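Local coordinates for N-acetylcysteine deacetylase (Bacillus subtilis, PDB 1YSJ), which probably hydrolyses N-acetylcysteine to cysteine and acetate with a two-metal centre, a step of the pathway by which Bacillus subtilis draws sulfur from S-(2-succino)cysteine, at residues Asp40-Pro45 with Gly123-Thr128; Phe49-Thr54 with Asp97-Pro102; Asn368-Trp373 with Ala377-Glu382. The protein carries 1 engineered substitution. All blocks are in the same frame, centred on the assembly; numbering follows the deposited sequence.

Contact 1. Residues Asp40-Pro45 with Gly123-Thr128; sequences DLHEHP and GHDFHT. With NI (nickel (II) ion), chain C.
His-42, in the last turn of helix 28-43, meets Asp-125, in the first turn of helix 124-139, through a buried His-carboxylate hydrogen bond. ND1 of His-42 donates to OD2 of Asp-125 at 2.9 Å, but the bond is bent: the N-H...O angle is 132°, and the nitrogen approaches from above the carboxylate plane. Imidazole suits the place because each nitrogen can be used; NE2 of His-42 bonds to Glu-105, and this carboxylate would be expected to favour the protonated ring. OD2 of Asp-125 also forms a salt bridge with Arg-38, one turn back on the helix of His-42. A water donates to OD1 of Asp-125 at 2.8 Å, so both carboxylate oxygens are engaged.

Apolar packing lies beside this polar pair. Leu-41 sends CD1 crosswise onto CG2 of Thr-128, 3.6 Å away, while CB of Leu-41 rests on CB of Asp-125. Thr-128 can serve both sides: its methyl stands anti to the backbone N and faces the leucine, whereas OG1 returns to the carbonyl O of His-124 at 3.0 Å.

Metal binding occupies another side of the same turn. NE2 of His-124 binds nickel at 2.0 Å, a site completed by Cys-122, His-182 and two waters, as belongs to the dinuclear centre of an M20-family peptidase.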
loop_
_atom_site.group_PDB
_atom_site.type_symbol
_atom_site.label_atom_id
_atom_site.label_comp_id
_atom_site.label_asym_id
_atom_site.label_seq_id
_atom_site.Cartn_x
_atom_site.Cartn_y
_atom_site.Cartn_z
ATOM N N ASP A 40 -30.444 -27.594 14.262
ATOM C CA ASP A 40 -31.347 -26.507 13.900
ATOM C C ASP A 40 -30.601 -25.178 13.787
ATOM O O ASP A 40 -30.849 -24.400 12.864
ATOM C CB ASP A 40 -32.494 -26.389 14.906
ATOM C CG ASP A 40 -33.453 -25.251 14.575
ATOM O OD1 ASP A 40 -33.630 -24.925 13.381
ATOM O OD2 ASP A 40 -34.037 -24.681 15.518
ATOM N N LEU A 41 -29.689 -24.929 14.724
ATOM C CA LEU A 41 -28.859 -23.730 14.702
ATOM C C LEU A 41 -27.827 -23.749 13.571
ATOM O O LEU A 41 -27.653 -22.751 12.872
ATOM C CB LEU A 41 -28.166 -23.532 16.051
ATOM C CG LEU A 41 -29.054 -23.433 17.300
ATOM C CD1 LEU A 41 -28.182 -23.197 18.507
ATOM C CD2 LEU A 41 -30.141 -22.352 17.188
ATOM N N HIS A 42 -27.159 -24.889 13.398
ATOM C CA HIS A 42 -26.154 -25.091 12.349
ATOM C C HIS A 42 -26.760 -24.911 10.956
ATOM O O HIS A 42 -26.126 -24.365 10.051
ATOM C CB HIS A 42 -25.544 -26.492 12.483
ATOM C CG HIS A 42 -24.393 -26.748 11.559
ATOM N ND1 HIS A 42 -23.086 -26.481 11.907
ATOM C CD2 HIS A 42 -24.352 -27.255 10.303
ATOM C CE1 HIS A 42 -22.290 -26.801 10.902
ATOM N NE2 HIS A 42 -23.033 -27.275 9.917
ATOM N N GLU A 43 -27.997 -25.375 10.809
ATOM C CA GLU A 43 -28.751 -25.281 9.568
ATOM C C GLU A 43 -29.210 -23.858 9.268
ATOM O O GLU A 43 -29.336 -23.479 8.104
ATOM C CB GLU A 43 -29.970 -26.188 9.671
ATOM C CG GLU A 43 -30.576 -26.605 8.360
ATOM C CD GLU A 43 -31.582 -27.721 8.540
ATOM O OE1 GLU A 43 -32.403 -27.924 7.622
ATOM O OE2 GLU A 43 -31.550 -28.392 9.602
ATOM N N HIS A 44 -29.475 -23.085 10.319
ATOM C CA HIS A 44 -29.933 -21.706 10.183
ATOM C C HIS A 44 -28.988 -20.735 10.912
ATOM O O HIS A 44 -29.364 -20.127 11.919
ATOM C CB HIS A 44 -31.368 -21.569 10.701
ATOM C CG HIS A 44 -32.329 -22.539 10.083
ATOM N ND1 HIS A 44 -32.718 -22.463 8.761
ATOM C CD2 HIS A 44 -32.973 -23.609 10.604
ATOM C CE1 HIS A 44 -33.564 -23.442 8.497
ATOM N NE2 HIS A 44 -33.736 -24.151 9.599
ATOM N N PRO A 45 -27.752 -20.583 10.398
ATOM C CA PRO A 45 -26.786 -19.748 11.096
ATOM C C PRO A 45 -27.029 -18.256 10.865
ATOM O O PRO A 45 -27.525 -17.864 9.808
ATOM C CB PRO A 45 -25.453 -20.178 10.479
ATOM C CG PRO A 45 -25.791 -20.593 9.120
ATOM C CD PRO A 45 -27.183 -21.157 9.162
ATOM N N GLY A 123 -18.215 -23.780 15.655
ATOM C CA GLY A 123 -18.896 -24.656 16.618
ATOM C C GLY A 123 -19.744 -23.969 17.685
ATOM O O GLY A 123 -20.046 -24.568 18.712
ATOM N N HIS A 124 -20.148 -22.725 17.436
ATOM C CA HIS A 124 -20.946 -21.960 18.398
ATOM C C HIS A 124 -22.360 -22.515 18.548
ATOM O O HIS A 124 -23.007 -22.332 19.590
ATOM C CB HIS A 124 -20.982 -20.484 18.005
ATOM C CG HIS A 124 -19.649 -19.803 18.090
ATOM N ND1 HIS A 124 -19.507 -18.434 18.016
ATOM C CD2 HIS A 124 -18.399 -20.303 18.254
ATOM C CE1 HIS A 124 -18.227 -18.120 18.115
ATOM N NE2 HIS A 124 -17.533 -19.235 18.263
ATOM N N ASP A 125 -22.836 -23.183 17.498
ATOM C CA ASP A 125 -24.065 -23.955 17.567
ATOM C C ASP A 125 -23.926 -25.053 18.635
ATOM O O ASP A 125 -24.807 -25.210 19.485
ATOM C CB ASP A 125 -24.431 -24.540 16.188
ATOM C CG ASP A 125 -23.293 -25.335 15.547
ATOM O OD1 ASP A 125 -22.108 -25.049 15.822
ATOM O OD2 ASP A 125 -23.587 -26.247 14.746
ATOM N N PHE A 126 -22.804 -25.779 18.594
ATOM C CA PHE A 126 -22.437 -26.751 19.628
ATOM C C PHE A 126 -22.358 -26.154 21.038
ATOM O O PHE A 126 -22.924 -26.721 21.973
ATOM C CB PHE A 126 -21.128 -27.466 19.266
ATOM C CG PHE A 126 -20.484 -28.194 20.420
ATOM C CD1 PHE A 126 -20.994 -29.408 20.870
ATOM C CD2 PHE A 126 -19.357 -27.666 21.048
ATOM C CE1 PHE A 126 -20.402 -30.079 21.936
ATOM C CE2 PHE A 126 -18.754 -28.330 22.116
ATOM C CZ PHE A 126 -19.279 -29.541 22.561
ATOM N N HIS A 127 -21.660 -25.027 21.194
ATOM C CA HIS A 127 -21.551 -24.368 22.501
ATOM C C HIS A 127 -22.926 -24.045 23.066
ATOM O O HIS A 127 -23.200 -24.326 24.236
ATOM C CB HIS A 127 -20.720 -23.081 22.438
ATOM C CG HIS A 127 -19.319 -23.280 21.951
ATOM N ND1 HIS A 127 -18.602 -22.281 21.329
ATOM C CD2 HIS A 127 -18.509 -24.365 21.977
ATOM C CE1 HIS A 127 -17.407 -22.739 21.002
ATOM N NE2 HIS A 127 -17.328 -24.002 21.379
ATOM N N THR A 128 -23.778 -23.463 22.217
ATOM C CA THR A 128 -25.135 -23.068 22.588
ATOM C C THR A 128 -25.985 -24.258 23.033
ATOM O O THR A 128 -26.535 -24.243 24.137
ATOM C CB THR A 128 -25.828 -22.289 21.433
ATOM O OG1 THR A 128 -25.129 -21.054 21.215
ATOM C CG2 THR A 128 -27.294 -21.995 21.754
HETATM NI NI NI C . -15.504 -19.481 18.407
HETATM O O HOH W 1 -20.624 -26.492 13.987
HETATM O O HOH W 2 -14.335 -18.032 18.123
HETATM O O HOH W 3 -15.822 -18.360 20.360
#

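Contact 2. Residues Phe49-Thr54 with Asp97-Pro102; sequences FQEVET and DIDALP
Glu-51 bends at chi2 (90°), which swings its carboxylate across to Asp-99, while Ile-98 holds CG1 between its backbone N and carbonyl carbon (chi1 69°), and its extended chain carries CD1 to CB and CG of Glu-51. Glu-51 is the centre of an inverse gamma turn and the N-cap residue of helix 52-64; the contact sets this helix start against the loop that follows strand 91-97.

Glutamate suits the site because its methylenes pack on Ile-98, CB of Glu-51 lying 3.8 Å from CD1 of Ile-98, while its carboxylate reaches beyond them: OE2 accepts from N of Phe-49 at 2.9 Å and from N of Ala-156, while OE1 bonds to Thr-77. OE2 also lies 3.2 Å from CB of Asp-99, and the two acids run side by side with their carboxylate planes 63° apart. Asp-99 is held by Ser-48 and Glu-158 N at OD2, and its OD1 accepts from ND1 of the metal ligand His-124.

Thr-54 slides past Ile-98 in the opposite direction, its CG2 4.1 Å from CB of Ile-98; its OG1, bonded to Glu-46, also accepts from a water that donates to O of Ile-98 at 2.8 Å.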
loop_
_atom_site.group_PDB
_atom_site.type_symbol
_atom_site.label_atom_id
_atom_site.label_comp_id
_atom_site.label_asym_id
_atom_site.label_seq_id
_atom_site.Cartn_x
_atom_site.Cartn_y
_atom_site.Cartn_z
ATOM N N PHE A 49 -24.557 -9.976 15.850
ATOM C CA PHE A 49 -25.634 -8.993 16.081
ATOM C C PHE A 49 -26.887 -9.161 15.200
ATOM O O PHE A 49 -27.784 -8.310 15.223
ATOM C CB PHE A 49 -25.111 -7.545 16.021
ATOM C CG PHE A 49 -24.256 -7.154 17.196
ATOM C CD1 PHE A 49 -23.059 -6.473 17.000
ATOM C CD2 PHE A 49 -24.643 -7.472 18.503
ATOM C CE1 PHE A 49 -22.259 -6.104 18.079
ATOM C CE2 PHE A 49 -23.847 -7.114 19.589
ATOM C CZ PHE A 49 -22.650 -6.425 19.377
ATOM N N GLN A 50 -26.947 -10.258 14.449
ATOM C CA GLN A 50 -28.067 -10.542 13.545
ATOM C C GLN A 50 -28.742 -11.856 13.920
ATOM O O GLN A 50 -29.485 -12.439 13.119
ATOM C CB GLN A 50 -27.588 -10.591 12.088
ATOM C CG GLN A 50 -27.015 -9.273 11.570
ATOM C CD GLN A 50 -26.795 -9.284 10.068
ATOM O OE1 GLN A 50 -27.756 -9.348 9.282
ATOM N NE2 GLN A 50 -25.529 -9.199 9.655
ATOM N N GLU A 51 -28.485 -12.307 15.151
ATOM C CA GLU A 51 -28.977 -13.591 15.647
ATOM C C GLU A 51 -30.403 -13.478 16.183
ATOM O O GLU A 51 -30.675 -13.793 17.342
ATOM C CB GLU A 51 -28.037 -14.169 16.717
ATOM C CG GLU A 51 -26.541 -13.995 16.445
ATOM C CD GLU A 51 -25.965 -12.689 17.011
ATOM O OE1 GLU A 51 -26.738 -11.766 17.339
ATOM O OE2 GLU A 51 -24.726 -12.583 17.124
ATOM N N VAL A 52 -31.310 -13.033 15.323
ATOM C CA VAL A 52 -32.713 -12.826 15.680
ATOM C C VAL A 52 -33.431 -14.158 15.911
ATOM O O VAL A 52 -34.072 -14.358 16.947
ATOM C CB VAL A 52 -33.442 -11.971 14.598
ATOM C CG1 VAL A 52 -34.924 -11.785 14.934
ATOM C CG2 VAL A 52 -32.754 -10.610 14.450
ATOM N N GLU A 53 -33.304 -15.066 14.950
ATOM C CA GLU A 53 -33.976 -16.360 15.008
ATOM C C GLU A 53 -33.332 -17.291 16.024
ATOM O O GLU A 53 -34.024 -18.077 16.670
ATOM C CB GLU A 53 -34.002 -17.022 13.625
ATOM C CG GLU A 53 -34.903 -16.324 12.604
ATOM C CD GLU A 53 -36.325 -16.124 13.102
ATOM O OE1 GLU A 53 -36.959 -17.114 13.526
ATOM O OE2 GLU A 53 -36.809 -14.974 13.066
ATOM N N THR A 54 -32.009 -17.200 16.149
ATOM C CA THR A 54 -31.248 -17.977 17.128
ATOM C C THR A 54 -31.687 -17.605 18.550
ATOM O O THR A 54 -31.964 -18.484 19.369
ATOM C CB THR A 54 -29.725 -17.760 16.949
ATOM O OG1 THR A 54 -29.378 -17.954 15.570
ATOM C CG2 THR A 54 -28.919 -18.722 17.802
ATOM N N ASP A 97 -21.430 -18.686 23.210
ATOM C CA ASP A 97 -21.529 -17.730 22.097
ATOM C C ASP A 97 -22.462 -18.251 21.008
ATOM O O ASP A 97 -22.489 -19.448 20.738
ATOM C CB ASP A 97 -20.145 -17.392 21.524
ATOM C CG ASP A 97 -19.181 -18.575 21.550
ATOM O OD1 ASP A 97 -19.626 -19.740 21.670
ATOM O OD2 ASP A 97 -17.962 -18.329 21.451
ATOM N N ILE A 98 -23.233 -17.357 20.389
ATOM C CA ILE A 98 -24.324 -17.791 19.497
ATOM C C ILE A 98 -24.203 -17.402 18.008
ATOM O O ILE A 98 -25.056 -17.780 17.204
ATOM C CB ILE A 98 -25.725 -17.358 20.046
ATOM C CG1 ILE A 98 -25.914 -15.831 19.981
ATOM C CG2 ILE A 98 -25.928 -17.880 21.465
ATOM C CD1 ILE A 98 -27.345 -15.361 20.252
ATOM N N ASP A 99 -23.157 -16.655 17.647
ATOM C CA ASP A 99 -23.009 -16.129 16.279
ATOM C C ASP A 99 -22.198 -17.024 15.326
ATOM O O ASP A 99 -21.297 -17.743 15.748
ATOM C CB ASP A 99 -22.429 -14.704 16.300
ATOM C CG ASP A 99 -21.029 -14.633 16.911
ATOM O OD1 ASP A 99 -20.680 -15.464 17.785
ATOM O OD2 ASP A 99 -20.276 -13.715 16.522
ATOM N N ALA A 100 -22.537 -16.961 14.038
ATOM C CA ALA A 100 -21.846 -17.714 12.989
ATOM C C ALA A 100 -20.915 -16.815 12.157
ATOM O O ALA A 100 -20.610 -15.686 12.558
ATOM C CB ALA A 100 -22.853 -18.408 12.103
ATOM N N LEU A 101 -20.484 -17.312 10.997
ATOM C CA LEU A 101 -19.462 -16.637 10.188
ATOM C C LEU A 101 -19.829 -16.469 8.714
ATOM O O LEU A 101 -20.550 -17.300 8.162
ATOM C CB LEU A 101 -18.127 -17.376 10.304
ATOM C CG LEU A 101 -17.357 -17.156 11.608
ATOM C CD1 LEU A 101 -16.420 -18.326 11.858
ATOM C CD2 LEU A 101 -16.601 -15.820 11.609
ATOM N N PRO A 102 -19.324 -15.392 8.070
ATOM C CA PRO A 102 -19.568 -15.153 6.642
ATOM C C PRO A 102 -18.723 -16.066 5.747
ATOM O O PRO A 102 -17.917 -15.588 4.940
ATOM C CB PRO A 102 -19.159 -13.688 6.461
ATOM C CG PRO A 102 -18.082 -13.484 7.483
ATOM C CD PRO A 102 -18.502 -14.319 8.669
HETATM O O HOH W 4 -26.427 -18.190 14.743
#

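Contact 3. Residues Asn368-Trp373 with Ala377-Glu382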
loop_
_atom_site.group_PDB
_atom_site.type_symbol
_atom_site.label_atom_id
_atom_site.label_comp_id
_atom_site.label_asym_id
_atom_site.label_seq_id
_atom_site.Cartn_x
_atom_site.Cartn_y
_atom_site.Cartn_z
ATOM N N ASN A 368 -13.121 -33.982 18.704
ATOM C CA ASN A 368 -12.646 -34.900 17.669
ATOM C C ASN A 368 -13.042 -34.431 16.261
ATOM O O ASN A 368 -13.770 -35.120 15.540
ATOM C CB ASN A 368 -13.144 -36.327 17.963
ATOM C CG ASN A 368 -12.714 -37.345 16.910
ATOM O OD1 ASN A 368 -13.528 -38.149 16.451
ATOM N ND2 ASN A 368 -11.437 -37.314 16.525
ATOM N N GLY A 369 -12.565 -33.242 15.895
ATOM C CA GLY A 369 -12.853 -32.640 14.593
ATOM C C GLY A 369 -11.865 -33.035 13.512
ATOM O O GLY A 369 -10.965 -33.844 13.747
ATOM N N THR A 370 -12.038 -32.459 12.324
ATOM C CA THR A 370 -11.203 -32.778 11.158
ATOM C C THR A 370 -10.443 -31.555 10.657
ATOM O O THR A 370 -9.335 -31.674 10.127
ATOM C CB THR A 370 -12.044 -33.324 9.985
ATOM O OG1 THR A 370 -13.118 -32.413 9.704
ATOM C CG2 THR A 370 -12.604 -34.704 10.313
ATOM N N GLU A 371 -11.061 -30.386 10.805
ATOM C CA GLU A 371 -10.461 -29.124 10.390
ATOM C C GLU A 371 -10.395 -28.154 11.569
ATOM O O GLU A 371 -11.084 -28.333 12.580
ATOM C CB GLU A 371 -11.255 -28.496 9.237
ATOM C CG GLU A 371 -11.512 -29.413 8.034
ATOM C CD GLU A 371 -10.276 -29.672 7.173
ATOM O OE1 GLU A 371 -10.303 -30.643 6.383
ATOM O OE2 GLU A 371 -9.284 -28.916 7.275
ATOM N N GLU A 372 -9.562 -27.129 11.435
ATOM C CA GLU A 372 -9.452 -26.104 12.464
ATOM C C GLU A 372 -10.596 -25.086 12.363
ATOM O O GLU A 372 -11.332 -25.056 11.364
ATOM C CB GLU A 372 -8.077 -25.425 12.413
ATOM C CG GLU A 372 -7.706 -24.791 11.082
ATOM C CD GLU A 372 -6.256 -24.321 11.039
ATOM O OE1 GLU A 372 -5.368 -25.064 11.518
ATOM O OE2 GLU A 372 -6.006 -23.211 10.519
ATOM N N TRP A 373 -10.748 -24.266 13.402
ATOM C CA TRP A 373 -11.790 -23.243 13.422
ATOM C C TRP A 373 -11.780 -22.407 12.138
ATOM O O TRP A 373 -10.709 -22.086 11.605
ATOM C CB TRP A 373 -11.637 -22.328 14.641
ATOM C CG TRP A 373 -11.592 -23.037 15.976
ATOM C CD1 TRP A 373 -12.314 -24.136 16.356
ATOM C CD2 TRP A 373 -10.799 -22.670 17.112
ATOM N NE1 TRP A 373 -12.008 -24.483 17.654
ATOM C CE2 TRP A 373 -11.084 -23.599 18.142
ATOM C CE3 TRP A 373 -9.877 -21.645 17.361
ATOM C CZ2 TRP A 373 -10.477 -23.533 19.401
ATOM C CZ3 TRP A 373 -9.273 -21.582 18.615
ATOM C CH2 TRP A 373 -9.577 -22.523 19.618
ATOM N N ALA A 377 -14.943 -26.741 5.856
ATOM C CA ALA A 377 -15.260 -28.151 6.109
ATOM C C ALA A 377 -15.209 -28.512 7.598
ATOM O O ALA A 377 -15.230 -29.692 7.956
ATOM C CB ALA A 377 -14.335 -29.063 5.301
ATOM N N PHE A 378 -15.147 -27.486 8.449
ATOM C CA PHE A 378 -15.111 -27.647 9.905
ATOM C C PHE A 378 -16.219 -28.579 10.415
ATOM O O PHE A 378 -17.383 -28.446 10.021
ATOM C CB PHE A 378 -15.209 -26.271 10.577
ATOM C CG PHE A 378 -15.447 -26.321 12.060
ATOM C CD1 PHE A 378 -14.376 -26.330 12.948
ATOM C CD2 PHE A 378 -16.745 -26.335 12.571
ATOM C CE1 PHE A 378 -14.590 -26.363 14.330
ATOM C CE2 PHE A 378 -16.971 -26.370 13.950
ATOM C CZ PHE A 378 -15.887 -26.384 14.831
ATOM N N THR A 379 -15.838 -29.512 11.287
ATOM C CA THR A 379 -16.756 -30.503 11.859
ATOM C C THR A 379 -16.551 -30.668 13.365
ATOM O O THR A 379 -15.559 -30.198 13.928
ATOM C CB THR A 379 -16.560 -31.903 11.227
ATOM O OG1 THR A 379 -15.178 -32.274 11.308
ATOM C CG2 THR A 379 -17.024 -31.934 9.768
ATOM N N LEU A 380 -17.498 -31.354 14.001
ATOM C CA LEU A 380 -17.377 -31.753 15.398
ATOM C C LEU A 380 -18.183 -33.029 15.646
ATOM O O LEU A 380 -19.209 -33.253 15.002
ATOM C CB LEU A 380 -17.807 -30.614 16.339
ATOM C CG LEU A 380 -19.229 -30.050 16.233
ATOM C CD1 LEU A 380 -20.164 -30.677 17.275
ATOM C CD2 LEU A 380 -19.193 -28.533 16.380
ATOM N N ASP A 381 -17.699 -33.864 16.563
ATOM C CA ASP A 381 -18.385 -35.100 16.947
ATOM C C ASP A 381 -19.445 -34.739 17.981
ATOM O O ASP A 381 -19.126 -34.206 19.047
ATOM C CB ASP A 381 -17.382 -36.101 17.527
ATOM C CG ASP A 381 -17.891 -37.537 17.516
ATOM O OD1 ASP A 381 -19.073 -37.778 17.850
ATOM O OD2 ASP A 381 -17.087 -38.441 17.190
ATOM N N GLU A 382 -20.705 -35.029 17.660
ATOM C CA GLU A 382 -21.843 -34.607 18.484
ATOM C C GLU A 382 -21.970 -35.364 19.811
ATOM O O GLU A 382 -22.800 -35.010 20.650
ATOM C CB GLU A 382 -23.149 -34.681 17.683
ATOM C CG GLU A 382 -23.275 -33.591 16.618
ATOM C CD GLU A 382 -24.322 -33.897 15.553
ATOM O OE1 GLU A 382 -24.522 -35.087 15.222
ATOM O OE2 GLU A 382 -24.935 -32.939 15.031
HETATM O O HOH W 5 -13.167 -29.797 12.667
#
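Thr-370 and Thr-379 turn their hydroxyls together across the gap between residues 368-373 and 377-382. Their OG1 atoms are 2.6 Å apart in a hydrogen bond that either could donate. In both residues OG1 lies between the backbone N and the carbonyl carbon (chi1 53° in each), which brings the two oxygens inward. Threonine suits the position because its hydroxyl is on the beta carbon, close enough to the backbone to meet a partner across the gap.

Trp-373 and Phe-378 run side by side, pointing the same way. CE1 of Phe-378 comes to the indole edge at CD1 of Trp-373, 3.8 Å away and near the indole plane. The phenyl edge in turn meets the carbonyl of Glu-372, with CD1 of Phe-378 3.7 Å from its O.

Both segments belong to the loop between strand 360-366 and helix 384-402, which doubles back on itself with the metal ligand His-374 at the bend. Trp-373 is fixed by its NE1, which bonds to O of Asn-183, and its ring meets that of His-182, another ligand.

Between the arms, one water accepts from N of Glu-371 at 2.9 Å and from N of Thr-379 at 3.0 Å. Glu-371, bent at chi2, lays its CG 3.9 Å from CB of Ala-377, whose single methyl meets the glutamate methylene.

Contacts 1 and 2 have centres about 9 Å apart, and contact 2 is nested inside the chain loop that contact 1 closes. The two meet directly where ND1 of His-127 approaches OD1 of Asp-97 at 2.8 Å, a probable hydrogen bond. Contact 3 comes later in the chain, its centre about 13 Å from that of contact 1, and packs on it through Phe-378 at Gly-123 and Leu-380 at Phe-126. It lies about 19 Å from contact 2, centre to centre, without touching it. The end of helix 28-43, the starts of helices 52-64 and 124-139, and loops after strands 91-97 and 360-366 of the mixed sheet thus gather around the dinuclear nickel site, bound here by His-124 of contact 1.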